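PDB 5YM6: nsp9 from Porcine coronavirus HKU15, which probably binds single-stranded nucleic acid as part of coronavirus RNA replication, with an affinity that dimerization enhances. Local coordinates for residues B[38-43]-B[84-89]. Residues are numbered along the deposited sequence; the frame is centred on the assembly and turned at random.
Sequences ILVAIT and LYFIQN
L84 meets T43 and A41 through one methyl, and it forms an antiparallel non-hydrogen-bonded pair with T43. With CG anti to the backbone N (chi1 171°), the end of the side chain leans back toward strand 36-44. CD1 comes to 3.7 Å from T43 CG2 while also touching A41 CB. Y85 pairs with I42 by two backbone hydrogen bonds. Y85 N donates to I42 O at 2.8 Å, and I42 N donates to Y85 O at 2.9 Å. I42 CG1 rests on Y85 CB, on the other face of the sheet from L84. I42 O lies at the edge of the Y85 ring, in its plane. The phenol OH is held elsewhere, by K46 O and L49 N. These antiparallel pairs join strands 36-44 and 82-86 within the nsp9 beta-barrel fold. V40 and A41 both face F29 on strand 23-33, forming a classic beta bulge. F86 sits opposite A41 in a non-hydrogen-bonded pair. Its CD1 is 3.7 Å from A41 CB and 4.0 Å from V40 CG1, which lies at the ring edge. On this face V40 packs on V98 and L84 on I102, both of helix 92-105, and L84 also meets L4 of the second subunit. I87 N bonds to V40 O at 2.9 Å, nearly straight at N-H (174°) but 38° above the carbonyl plane. I87 CD1 lies against the backbone of V40 and A41 and reaches L39 CG at 3.9 Å; the two side chains cross at about a right angle.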
loop_
_atom_site.group_PDB
_atom_site.type_symbol
_atom_site.label_atom_id
_atom_site.label_comp_id
_atom_site.label_asym_id
_atom_site.label_seq_id
_atom_site.Cartn_x
_atom_site.Cartn_y
_atom_site.Cartn_z
ATOM N N ILE B 38 6.355 -10.855 6.543
ATOM C CA ILE B 38 5.068 -11.540 6.547
ATOM C C ILE B 38 4.661 -11.844 5.098
ATOM O O ILE B 38 4.791 -10.995 4.225
ATOM C CB ILE B 38 3.969 -10.705 7.263
ATOM C CG1 ILE B 38 2.595 -11.367 7.108
ATOM C CG2 ILE B 38 3.950 -9.288 6.750
ATOM C CD1 ILE B 38 1.525 -10.827 8.081
ATOM N N LEU B 39 4.214 -13.066 4.837
ATOM C CA LEU B 39 3.751 -13.409 3.491
ATOM C C LEU B 39 2.383 -12.780 3.250
ATOM O O LEU B 39 1.435 -13.066 3.972
ATOM C CB LEU B 39 3.684 -14.924 3.308
ATOM C CG LEU B 39 3.111 -15.377 1.960
ATOM C CD1 LEU B 39 4.033 -14.893 0.878
ATOM C CD2 LEU B 39 2.925 -16.886 1.919
ATOM N N VAL B 40 2.291 -11.927 2.238
ATOM C CA VAL B 40 1.053 -11.180 1.973
ATOM C C VAL B 40 0.290 -11.658 0.743
ATOM O O VAL B 40 -0.945 -11.696 0.745
ATOM C CB VAL B 40 1.365 -9.678 1.826
ATOM C CG1 VAL B 40 0.120 -8.909 1.356
ATOM C CG2 VAL B 40 1.874 -9.142 3.161
ATOM N N ALA B 41 1.016 -12.024 -0.310
ATOM C CA ALA B 41 0.376 -12.428 -1.566
ATOM C C ALA B 41 1.247 -13.345 -2.406
ATOM O O ALA B 41 2.470 -13.393 -2.230
ATOM C CB ALA B 41 -0.005 -11.183 -2.383
ATOM N N ILE B 42 0.615 -14.066 -3.338
ATOM C CA ILE B 42 1.363 -14.807 -4.342
ATOM C C ILE B 42 0.779 -14.504 -5.709
ATOM O O ILE B 42 -0.389 -14.114 -5.808
ATOM C CB ILE B 42 1.330 -16.314 -4.086
ATOM C CG1 ILE B 42 -0.108 -16.842 -4.150
ATOM C CG2 ILE B 42 1.972 -16.620 -2.726
ATOM C CD1 ILE B 42 -0.204 -18.344 -4.262
ATOM N N THR B 43 1.601 -14.643 -6.746
ATOM C CA THR B 43 1.094 -14.638 -8.117
ATOM C C THR B 43 1.492 -15.905 -8.857
ATOM O O THR B 43 2.508 -16.535 -8.569
ATOM C CB THR B 43 1.576 -13.422 -8.924
ATOM O OG1 THR B 43 3.010 -13.417 -8.991
ATOM C CG2 THR B 43 1.079 -12.123 -8.297
ATOM N N LEU B 84 -3.345 -12.877 -9.003
ATOM C CA LEU B 84 -2.860 -12.424 -7.709
ATOM C C LEU B 84 -3.765 -12.988 -6.625
ATOM O O LEU B 84 -5.003 -12.865 -6.711
ATOM C CB LEU B 84 -2.842 -10.887 -7.648
ATOM C CG LEU B 84 -2.569 -10.226 -6.290
ATOM C CD1 LEU B 84 -1.126 -10.390 -5.900
ATOM C CD2 LEU B 84 -2.932 -8.733 -6.317
ATOM N N TYR B 85 -3.163 -13.627 -5.625
ATOM C CA TYR B 85 -3.915 -14.172 -4.500
ATOM C C TYR B 85 -3.386 -13.560 -3.225
ATOM O O TYR B 85 -2.192 -13.695 -2.942
ATOM C CB TYR B 85 -3.756 -15.682 -4.363
ATOM C CG TYR B 85 -4.136 -16.568 -5.523
ATOM C CD1 TYR B 85 -3.303 -16.695 -6.629
ATOM C CD2 TYR B 85 -5.282 -17.349 -5.465
ATOM C CE1 TYR B 85 -3.635 -17.546 -7.675
ATOM C CE2 TYR B 85 -5.607 -18.209 -6.498
ATOM C CZ TYR B 85 -4.783 -18.296 -7.599
ATOM O OH TYR B 85 -5.109 -19.148 -8.626
ATOM N N PHE B 86 -4.251 -12.909 -2.449
ATOM C CA PHE B 86 -3.851 -12.472 -1.127
ATOM C C PHE B 86 -4.016 -13.611 -0.143
ATOM O O PHE B 86 -4.891 -14.466 -0.296
ATOM C CB PHE B 86 -4.661 -11.260 -0.668
ATOM C CG PHE B 86 -4.253 -9.996 -1.342
ATOM C CD1 PHE B 86 -3.031 -9.421 -1.053
ATOM C CD2 PHE B 86 -5.068 -9.406 -2.284
ATOM C CE1 PHE B 86 -2.632 -8.260 -1.676
ATOM C CE2 PHE B 86 -4.678 -8.238 -2.906
ATOM C CZ PHE B 86 -3.458 -7.673 -2.599
ATOM N N ILE B 87 -3.143 -13.633 0.853
ATOM C CA ILE B 87 -3.232 -14.629 1.914
ATOM C C ILE B 87 -4.429 -14.248 2.800
ATOM O O ILE B 87 -4.655 -13.068 3.058
ATOM C CB ILE B 87 -1.915 -14.700 2.726
ATOM C CG1 ILE B 87 -0.934 -15.693 2.069
ATOM C CG2 ILE B 87 -2.170 -15.174 4.151
ATOM C CD1 ILE B 87 -0.527 -15.343 0.668
ATOM N N GLN B 88 -5.197 -15.242 3.236
ATOM C CA GLN B 88 -6.428 -14.973 3.974
ATOM C C GLN B 88 -6.145 -14.149 5.232
ATOM O O GLN B 88 -5.172 -14.408 5.942
ATOM C CB GLN B 88 -7.148 -16.269 4.339
ATOM C CG GLN B 88 -8.492 -15.992 5.018
ATOM C CD GLN B 88 -9.338 -17.229 5.225
ATOM O OE1 GLN B 88 -8.818 -18.323 5.427
ATOM N NE2 GLN B 88 -10.658 -17.056 5.179
ATOM N N ASN B 89 -6.986 -13.139 5.450
ATOM C CA ASN B 89 -6.965 -12.287 6.645
ATOM C C ASN B 89 -5.794 -11.321 6.721
ATOM O O ASN B 89 -5.556 -10.699 7.751
ATOM C CB ASN B 89 -6.992 -13.150 7.910
ATOM C CG ASN B 89 -8.295 -13.878 8.073
ATOM O OD1 ASN B 89 -9.357 -13.363 7.710
ATOM N ND2 ASN B 89 -8.232 -15.086 8.613
#